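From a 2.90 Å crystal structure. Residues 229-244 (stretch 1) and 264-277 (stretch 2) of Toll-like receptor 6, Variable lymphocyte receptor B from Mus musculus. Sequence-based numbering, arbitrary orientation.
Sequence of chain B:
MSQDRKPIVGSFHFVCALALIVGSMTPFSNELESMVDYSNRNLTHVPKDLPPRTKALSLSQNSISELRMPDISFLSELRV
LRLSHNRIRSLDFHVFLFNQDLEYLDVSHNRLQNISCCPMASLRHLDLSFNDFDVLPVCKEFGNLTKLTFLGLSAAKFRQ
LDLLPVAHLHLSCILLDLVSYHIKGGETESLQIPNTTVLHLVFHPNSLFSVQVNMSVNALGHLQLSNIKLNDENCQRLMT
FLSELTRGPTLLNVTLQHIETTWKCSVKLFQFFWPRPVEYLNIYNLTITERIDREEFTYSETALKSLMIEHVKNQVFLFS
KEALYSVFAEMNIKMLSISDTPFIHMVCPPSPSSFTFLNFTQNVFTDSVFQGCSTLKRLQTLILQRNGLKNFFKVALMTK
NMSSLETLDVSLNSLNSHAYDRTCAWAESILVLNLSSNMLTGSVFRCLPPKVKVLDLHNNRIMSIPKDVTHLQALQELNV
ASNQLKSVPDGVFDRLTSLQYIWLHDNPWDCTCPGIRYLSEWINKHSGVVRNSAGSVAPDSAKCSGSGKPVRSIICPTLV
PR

Stretch 1, residues 229-244: KLNDENCQRLMTFLSE
Stretch 2, residues 264-277: KCSVKLFQFFWPRP

The apolar centre of the contact lies between two helices, one that starts at Cys235 and runs on past Glu244 and one that includes 264-273, running nearly parallel: their N-to-C directions differ by 18° (signed crossing angle -18°) and their axes approach to 10.6 Å. Register is set by two pairs of CA atoms, Cys235 with Cys265 at 5.9 Å and Met239 with Phe272 at 7.1 Å. Together the stretches bury 658 Å², summed over both sides.

Leu269 and Phe272 form the middle of the second helix's face. Leu269 (chi1 -82°, chi2 -143°, between wells) leaves its backbone sideways, but its end comes nearer the first helix, placing CD2 3.9 Å from Met239 CG and CD1 4.1 Å from Leu238 CD2. Leu238 (t, p) likewise starts sideways and reaches inward. Met239 (m, t, p) starts sideways at CA-to-CB, and its CG, SD and CE all contact the second stretch. The flexible thioether chain brings Met239 CE to 3.7 Å from Phe272 CB; Met239 SD sits 5.4 Å from the Phe272 ring centroid, 51° off the ring normal, an oblique sulfur-aromatic approach.

Phe272, chi1 164° (t) and chi2 88°, points its CB toward the first helix and has 88 Å² covered, the largest share of any residue here. Met239 CA lies over one face of its ring, and Ser243 N lies at the edge, near the ring plane, 3.6 Å from Phe272 CZ. Phe272 CE1 comes within 3.1 Å of Met239 O, so the ring packs against backbone as well as side chains. Leu242 (m, t) points toward the second stretch and bridges two aromatics: its CB is 3.7 Å from Phe272 CZ, and its CD1 is 4.0 Å from Phe273 CZ. Phe273 (chi1 -81°, chi2 119°) is buried.

At the N-terminal end the packing becomes covalent. Cys235 (chi1 -165°) and Cys265 (chi1 -172°), both t, both buried and both directed toward the other stretch, join through SG atoms 2.1 Å apart; chi3 of 97° is close to the unstrained value for a disulfide. Leu230, before the helix, with extended phi/psi of -129/139 and rotamer m, t, packs against one sulfur of the bridge, CD1 3.8 Å from Cys265 SG. Lys268 (m, t, t, t) lends its aliphatic portion, with CD 4.0 Å from Cys235 SG and CB 4.1 Å from Met239 SD, while its amine extends beyond the sulfurs. Nearby, Asp232 OD1 is 3.8 Å from Lys264 CB, a contact with the methylene rather than the charged end.

The polar edge lies at the C-terminal end. A type I turn runs from Phe273 to Arg276, with Arg276 N bonded to Phe273 O at 2.9 Å. Arg276 (m, t, then chi3 146° and chi4 -110°) points toward Ser243 and donates two weak hydrogen bonds: NH1 to Ser243 O at 2.9 Å (128°) and NH2 to Ser243 OG at 3.2 Å (121°). Ser243 CA lies over one face of the guanidinium, and chi1 of 166° (t) goes with OG lying 3.2 Å from Arg276 NH2.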

# COMPACT_ATOMS: atom_id res chain seq x y z
N LYS B 229 -29.41 -15.12 3.11
CA LYS B 229 -29.68 -13.69 3.12
C LYS B 229 -30.55 -13.32 4.31
O LYS B 229 -31.70 -13.74 4.39
CB LYS B 229 -30.38 -13.28 1.83
CG LYS B 229 -30.74 -11.80 1.73
CD LYS B 229 -31.49 -11.55 0.42
CE LYS B 229 -31.61 -10.08 0.07
NZ LYS B 229 -31.81 -9.91 -1.40
N LEU B 230 -30.01 -12.52 5.23
CA LEU B 230 -30.72 -12.20 6.46
C LEU B 230 -30.78 -10.71 6.73
O LEU B 230 -29.81 -9.99 6.53
CB LEU B 230 -30.04 -12.86 7.66
CG LEU B 230 -29.62 -14.31 7.46
CD1 LEU B 230 -28.52 -14.69 8.43
CD2 LEU B 230 -30.84 -15.21 7.62
N ASN B 231 -31.94 -10.25 7.19
CA ASN B 231 -32.00 -9.00 7.93
C ASN B 231 -32.28 -9.31 9.39
O ASN B 231 -32.01 -10.42 9.85
CB ASN B 231 -33.02 -8.02 7.34
CG ASN B 231 -34.23 -8.72 6.78
OD1 ASN B 231 -34.93 -9.43 7.49
ND2 ASN B 231 -34.51 -8.49 5.50
N ASP B 232 -32.82 -8.36 10.14
CA ASP B 232 -33.10 -8.63 11.55
C ASP B 232 -34.41 -9.39 11.70
O ASP B 232 -34.59 -10.15 12.66
CB ASP B 232 -33.12 -7.33 12.35
CG ASP B 232 -31.92 -6.45 12.05
OD1 ASP B 232 -30.79 -6.98 12.06
OD2 ASP B 232 -32.12 -5.24 11.82
N GLU B 233 -35.31 -9.19 10.74
CA GLU B 233 -36.65 -9.78 10.76
C GLU B 233 -36.70 -11.29 10.51
O GLU B 233 -37.69 -11.95 10.84
CB GLU B 233 -37.57 -9.07 9.75
CG GLU B 233 -37.95 -7.65 10.15
CD GLU B 233 -39.26 -7.19 9.51
OE1 GLU B 233 -39.59 -7.68 8.41
OE2 GLU B 233 -39.96 -6.33 10.11
N ASN B 234 -35.64 -11.84 9.90
CA ASN B 234 -35.57 -13.28 9.65
C ASN B 234 -34.31 -13.91 10.21
O ASN B 234 -34.02 -15.08 9.94
CB ASN B 234 -35.70 -13.60 8.15
CG ASN B 234 -34.40 -13.36 7.38
OD1 ASN B 234 -33.65 -12.43 7.67
ND2 ASN B 234 -34.14 -14.21 6.39
N CYS B 235 -33.56 -13.13 10.99
CA CYS B 235 -32.37 -13.62 11.67
C CYS B 235 -32.69 -14.88 12.46
O CYS B 235 -32.03 -15.91 12.30
CB CYS B 235 -31.78 -12.55 12.61
SG CYS B 235 -30.08 -12.88 13.19
N GLN B 236 -33.73 -14.80 13.31
CA GLN B 236 -34.09 -15.92 14.18
C GLN B 236 -34.54 -17.16 13.42
O GLN B 236 -34.27 -18.28 13.84
CB GLN B 236 -35.16 -15.49 15.19
CG GLN B 236 -35.65 -16.61 16.11
CD GLN B 236 -34.62 -17.05 17.15
OE1 GLN B 236 -34.08 -16.22 17.89
NE2 GLN B 236 -34.37 -18.36 17.23
N ARG B 237 -35.24 -16.97 12.30
CA ARG B 237 -35.62 -18.09 11.43
C ARG B 237 -34.43 -19.02 11.15
O ARG B 237 -34.56 -20.25 11.21
CB ARG B 237 -36.20 -17.59 10.11
CG ARG B 237 -37.14 -18.57 9.40
CD ARG B 237 -38.60 -18.13 9.54
NE ARG B 237 -39.33 -18.26 8.28
CZ ARG B 237 -39.62 -17.25 7.46
NH1 ARG B 237 -39.25 -16.01 7.76
NH2 ARG B 237 -40.29 -17.48 6.34
N LEU B 238 -33.27 -18.41 10.82
CA LEU B 238 -32.05 -19.17 10.56
C LEU B 238 -31.49 -19.85 11.80
O LEU B 238 -31.03 -20.98 11.73
CB LEU B 238 -30.95 -18.29 9.95
CG LEU B 238 -29.64 -19.08 9.77
CD1 LEU B 238 -29.84 -20.22 8.78
CD2 LEU B 238 -28.49 -18.21 9.33
N MET B 239 -31.50 -19.14 12.92
CA MET B 239 -30.98 -19.69 14.18
C MET B 239 -31.79 -20.90 14.64
O MET B 239 -31.24 -21.85 15.19
CB MET B 239 -30.90 -18.61 15.27
CG MET B 239 -29.60 -17.79 15.25
SD MET B 239 -29.68 -16.33 16.31
CE MET B 239 -29.80 -17.06 17.95
N THR B 240 -33.10 -20.85 14.42
CA THR B 240 -33.98 -21.97 14.72
C THR B 240 -33.71 -23.18 13.82
O THR B 240 -33.64 -24.33 14.28
CB THR B 240 -35.44 -21.59 14.52
OG1 THR B 240 -35.80 -20.52 15.40
CG2 THR B 240 -36.32 -22.78 14.77
N PHE B 241 -33.60 -22.90 12.52
CA PHE B 241 -33.37 -23.96 11.55
C PHE B 241 -32.05 -24.66 11.85
O PHE B 241 -31.93 -25.88 11.63
CB PHE B 241 -33.38 -23.38 10.13
CG PHE B 241 -32.88 -24.34 9.08
CD1 PHE B 241 -33.75 -25.19 8.43
CD2 PHE B 241 -31.53 -24.38 8.75
CE1 PHE B 241 -33.29 -26.08 7.45
CE2 PHE B 241 -31.06 -25.27 7.78
CZ PHE B 241 -31.94 -26.11 7.14
N LEU B 242 -31.09 -23.91 12.35
CA LEU B 242 -29.75 -24.43 12.62
C LEU B 242 -29.74 -25.19 13.92
O LEU B 242 -28.99 -26.15 14.10
CB LEU B 242 -28.73 -23.29 12.73
CG LEU B 242 -28.11 -22.63 11.51
CD1 LEU B 242 -27.37 -21.37 11.91
CD2 LEU B 242 -27.15 -23.58 10.86
N SER B 243 -30.59 -24.74 14.84
CA SER B 243 -30.62 -25.28 16.20
C SER B 243 -30.59 -26.80 16.26
O SER B 243 -29.89 -27.37 17.09
CB SER B 243 -31.83 -24.75 16.96
OG SER B 243 -32.03 -25.51 18.14
N GLU B 244 -31.34 -27.46 15.38
CA GLU B 244 -31.46 -28.91 15.43
C GLU B 244 -30.42 -29.68 14.61
O GLU B 244 -30.13 -30.85 14.89
CB GLU B 244 -32.88 -29.33 15.06
CG GLU B 244 -33.30 -30.67 15.65
CD GLU B 244 -33.26 -30.69 17.17
OE1 GLU B 244 -33.64 -29.67 17.79
OE2 GLU B 244 -32.86 -31.73 17.73
N LYS B 264 -25.88 -6.66 13.38
CA LYS B 264 -26.65 -7.16 14.53
C LYS B 264 -26.83 -8.68 14.45
O LYS B 264 -26.63 -9.40 15.44
CB LYS B 264 -28.02 -6.48 14.60
CG LYS B 264 -28.84 -6.73 15.87
CD LYS B 264 -30.07 -5.81 15.92
CE LYS B 264 -30.45 -5.37 17.35
NZ LYS B 264 -31.58 -6.15 17.98
N CYS B 265 -27.19 -9.15 13.27
CA CYS B 265 -27.48 -10.56 13.06
C CYS B 265 -26.21 -11.39 13.04
O CYS B 265 -26.23 -12.58 13.35
CB CYS B 265 -28.30 -10.76 11.78
SG CYS B 265 -28.91 -12.47 11.55
N SER B 266 -25.09 -10.78 12.67
CA SER B 266 -23.84 -11.52 12.62
C SER B 266 -23.34 -11.79 14.04
O SER B 266 -22.91 -12.89 14.36
CB SER B 266 -22.80 -10.78 11.79
OG SER B 266 -23.13 -10.86 10.40
N VAL B 267 -23.44 -10.77 14.88
CA VAL B 267 -23.10 -10.88 16.29
C VAL B 267 -24.03 -11.89 17.01
O VAL B 267 -23.62 -12.56 17.96
CB VAL B 267 -23.13 -9.50 16.96
CG1 VAL B 267 -22.59 -9.58 18.38
CG2 VAL B 267 -22.30 -8.53 16.15
N LYS B 268 -25.26 -11.99 16.54
CA LYS B 268 -26.16 -13.04 17.00
C LYS B 268 -25.70 -14.42 16.52
O LYS B 268 -25.56 -15.36 17.30
CB LYS B 268 -27.59 -12.76 16.55
CG LYS B 268 -28.20 -11.57 17.24
CD LYS B 268 -29.65 -11.36 16.84
CE LYS B 268 -30.31 -10.32 17.74
NZ LYS B 268 -31.66 -9.91 17.25
N LEU B 269 -25.46 -14.55 15.22
CA LEU B 269 -24.96 -15.79 14.66
C LEU B 269 -23.77 -16.35 15.44
O LEU B 269 -23.76 -17.52 15.80
CB LEU B 269 -24.60 -15.60 13.18
CG LEU B 269 -25.75 -15.68 12.17
CD1 LEU B 269 -25.22 -16.35 10.95
CD2 LEU B 269 -26.87 -16.52 12.73
N PHE B 270 -22.76 -15.52 15.71
CA PHE B 270 -21.62 -15.94 16.52
C PHE B 270 -22.08 -16.45 17.89
O PHE B 270 -21.71 -17.54 18.30
CB PHE B 270 -20.59 -14.82 16.71
CG PHE B 270 -19.92 -14.38 15.44
CD1 PHE B 270 -19.86 -13.04 15.09
CD2 PHE B 270 -19.36 -15.31 14.58
CE1 PHE B 270 -19.26 -12.62 13.91
CE2 PHE B 270 -18.75 -14.90 13.39
CZ PHE B 270 -18.71 -13.56 13.06
N GLN B 271 -22.89 -15.65 18.58
CA GLN B 271 -23.35 -15.98 19.94
C GLN B 271 -24.14 -17.29 19.96
O GLN B 271 -24.07 -18.04 20.93
CB GLN B 271 -24.23 -14.87 20.51
CG GLN B 271 -23.51 -13.57 20.77
CD GLN B 271 -22.72 -13.61 22.06
OE1 GLN B 271 -23.28 -13.47 23.14
NE2 GLN B 271 -21.40 -13.78 21.94
N PHE B 272 -24.90 -17.54 18.90
CA PHE B 272 -25.69 -18.76 18.76
C PHE B 272 -24.78 -19.98 18.73
O PHE B 272 -25.12 -21.04 19.25
CB PHE B 272 -26.52 -18.70 17.48
CG PHE B 272 -27.07 -20.02 17.05
CD1 PHE B 272 -28.30 -20.47 17.53
CD2 PHE B 272 -26.36 -20.82 16.16
CE1 PHE B 272 -28.81 -21.70 17.14
CE2 PHE B 272 -26.87 -22.05 15.77
CZ PHE B 272 -28.09 -22.49 16.25
N PHE B 273 -23.62 -19.81 18.13
CA PHE B 273 -22.70 -20.91 17.93
C PHE B 273 -21.86 -21.20 19.16
O PHE B 273 -21.48 -22.34 19.41
CB PHE B 273 -21.78 -20.61 16.75
CG PHE B 273 -22.39 -20.89 15.42
CD1 PHE B 273 -22.57 -19.88 14.49
CD2 PHE B 273 -22.77 -22.17 15.08
CE1 PHE B 273 -23.12 -20.14 13.25
CE2 PHE B 273 -23.33 -22.43 13.85
CZ PHE B 273 -23.51 -21.41 12.94
N TRP B 274 -21.58 -20.16 19.94
CA TRP B 274 -20.56 -20.26 20.98
C TRP B 274 -20.82 -21.39 22.00
O TRP B 274 -19.91 -22.13 22.37
CB TRP B 274 -20.39 -18.90 21.66
CG TRP B 274 -18.97 -18.43 21.71
CD1 TRP B 274 -18.16 -18.40 22.80
CD2 TRP B 274 -18.20 -17.91 20.63
NE1 TRP B 274 -16.92 -17.91 22.46
CE2 TRP B 274 -16.92 -17.60 21.13
CE3 TRP B 274 -18.46 -17.69 19.27
CZ2 TRP B 274 -15.91 -17.08 20.34
CZ3 TRP B 274 -17.46 -17.17 18.49
CH2 TRP B 274 -16.20 -16.87 19.02
N PRO B 275 -22.08 -21.53 22.44
CA PRO B 275 -22.39 -22.58 23.41
C PRO B 275 -22.41 -23.97 22.76
O PRO B 275 -22.24 -24.99 23.44
CB PRO B 275 -23.81 -22.21 23.87
CG PRO B 275 -24.04 -20.81 23.39
CD PRO B 275 -23.25 -20.70 22.15
N ARG B 276 -22.60 -24.01 21.46
CA ARG B 276 -22.84 -25.25 20.75
C ARG B 276 -21.54 -26.00 20.41
O ARG B 276 -20.45 -25.45 20.54
CB ARG B 276 -23.70 -24.96 19.51
CG ARG B 276 -24.90 -24.11 19.89
CD ARG B 276 -25.97 -24.05 18.82
NE ARG B 276 -27.31 -23.96 19.40
CZ ARG B 276 -28.20 -24.94 19.36
NH1 ARG B 276 -27.90 -26.08 18.75
NH2 ARG B 276 -29.40 -24.80 19.91
N PRO B 277 -21.68 -27.28 20.02
CA PRO B 277 -20.57 -28.19 19.69
C PRO B 277 -19.96 -27.95 18.33
O PRO B 277 -19.91 -28.87 17.52
CB PRO B 277 -21.25 -29.57 19.67
CG PRO B 277 -22.54 -29.38 20.39
CD PRO B 277 -22.96 -27.99 20.08